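Local structure of peroxiredoxin 6 (Arenicola marina, 2V2G) at residues Glu56-Phe59 with Lys60-Val64. The protein probably reduces hydrogen peroxide and organic hydroperoxides to water and alcohols as a thiol-specific peroxidase of the Prx6 subfamily. The protein carries 1 engineered substitution. Residues are numbered along the deposited sequence; the frame is centred on the assembly and turned at random.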
# COMPACT_ATOMS: atom_id res chain seq x y z
N GLU A 56 7.84 -1.06 -17.97
CA GLU A 56 6.92 -0.20 -18.71
C GLU A 56 5.99 -1.02 -19.65
O GLU A 56 4.79 -0.74 -19.72
CB GLU A 56 7.70 0.90 -19.47
CG GLU A 56 7.92 0.70 -20.92
CD GLU A 56 6.70 1.06 -21.80
OE1 GLU A 56 5.86 1.93 -21.40
OE2 GLU A 56 6.61 0.49 -22.91
N GLY A 57 6.53 -2.04 -20.28
CA GLY A 57 5.70 -2.94 -21.04
C GLY A 57 4.62 -3.70 -20.28
O GLY A 57 3.58 -4.01 -20.85
N ASP A 58 4.87 -4.06 -19.01
CA ASP A 58 3.86 -4.73 -18.20
C ASP A 58 2.68 -3.78 -17.91
O ASP A 58 1.54 -4.19 -17.90
CB ASP A 58 4.51 -5.21 -16.89
CG ASP A 58 5.57 -6.32 -17.14
OD1 ASP A 58 5.31 -7.26 -17.94
OD2 ASP A 58 6.71 -6.19 -16.64
N PHE A 59 2.98 -2.52 -17.69
CA PHE A 59 1.92 -1.51 -17.49
C PHE A 59 1.21 -1.28 -18.82
O PHE A 59 -0.03 -1.24 -18.86
CB PHE A 59 2.51 -0.25 -16.91
CG PHE A 59 2.86 -0.39 -15.45
CD1 PHE A 59 1.89 -0.22 -14.48
CD2 PHE A 59 4.16 -0.70 -15.07
CE1 PHE A 59 2.19 -0.32 -13.10
CE2 PHE A 59 4.49 -0.80 -13.66
CZ PHE A 59 3.50 -0.65 -12.69
N LYS A 60 2.00 -1.16 -19.90
CA LYS A 60 1.42 -0.87 -21.22
C LYS A 60 0.46 -1.99 -21.61
O LYS A 60 -0.64 -1.70 -22.09
CB LYS A 60 2.53 -0.61 -22.28
CG LYS A 60 2.08 0.02 -23.60
CD LYS A 60 3.30 0.15 -24.55
CE LYS A 60 2.91 0.07 -26.07
NZ LYS A 60 4.00 0.09 -27.16
N LYS A 61 0.84 -3.25 -21.41
CA LYS A 61 -0.01 -4.42 -21.72
C LYS A 61 -1.37 -4.35 -21.02
O LYS A 61 -2.38 -4.93 -21.51
CB LYS A 61 0.64 -5.75 -21.25
CG LYS A 61 1.88 -6.19 -22.05
CD LYS A 61 1.57 -6.92 -23.34
CE LYS A 61 2.83 -7.47 -24.07
NZ LYS A 61 2.43 -8.67 -24.83
N ARG A 62 -1.37 -3.72 -19.86
CA ARG A 62 -2.59 -3.61 -19.05
C ARG A 62 -3.37 -2.35 -19.30
O ARG A 62 -4.36 -2.09 -18.63
CB ARG A 62 -2.22 -3.75 -17.59
CG ARG A 62 -1.68 -5.13 -17.28
CD ARG A 62 -1.07 -5.08 -15.89
NE ARG A 62 -0.69 -6.38 -15.33
CZ ARG A 62 0.39 -7.08 -15.66
NH1 ARG A 62 1.27 -6.66 -16.59
NH2 ARG A 62 0.60 -8.22 -15.05
N GLY A 63 -2.93 -1.53 -20.26
CA GLY A 63 -3.61 -0.27 -20.52
C GLY A 63 -3.47 0.75 -19.42
O GLY A 63 -4.36 1.59 -19.20
N VAL A 64 -2.34 0.71 -18.70
CA VAL A 64 -2.14 1.57 -17.54
C VAL A 64 -1.11 2.66 -17.82
O VAL A 64 0.04 2.37 -18.24
CB VAL A 64 -1.67 0.75 -16.27
CG1 VAL A 64 -1.31 1.69 -15.15
CG2 VAL A 64 -2.72 -0.37 -15.94
O HOH W 1 3.10 -8.52 -17.52
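R62 folds back along the last turn of helix 56-61 to hydrogen-bond the carbonyl oxygen of D58, four residues earlier. Its CB sits 3.6 Å from F59 O. CG and CD then pass D58 O, each at 3.4 Å, the chain running extended from CG to NE. NE, at the end of this run, makes a salt bridge with D161 of helix 153-168. The chain bends only beyond it (chi4 77°), with CZ 3.8 Å from D58 O, and this bend brings NH1 back to donate to D58 O at 2.8 Å, a fairly straight bond; the oxygen lies near the guanidinium plane, at its edge, yet NH1 stands above the carbonyl plane. The same nitrogen donates to a water that in turn donates a hydrogen bond to D58 OD1, 2.6 Å away, so the carboxylate and the guanidinium, too far apart for a salt bridge, are joined through solvent. A leucine here, with no guanidinium, would probably leave D161 without its salt-bridge mate and D58 O and the water without their shared donor.

Just after R62 the helix closes in a Schellman motif. G63, at positive phi (69°), donates from its N to K60 O, while V64 N reaches back to F59 O at 3.0 Å. R62 N also donates to F59 O, so this carbonyl takes two donors, from opposite faces of its plane. V64, past the turn, brings CG1 to the edge of the F59 ring, 3.8 Å from CD1.

That apolar pair faces inward: F59 and V64 both lie on I160 of helix 153-168, F59 also touches L157, and V64 meets W31 and V33 of strand 31-36. The turn thus delivers the chain from helix 56-61 into strand 64-70, beside strand 31-36 in the central sheet of the thioredoxin-like domain.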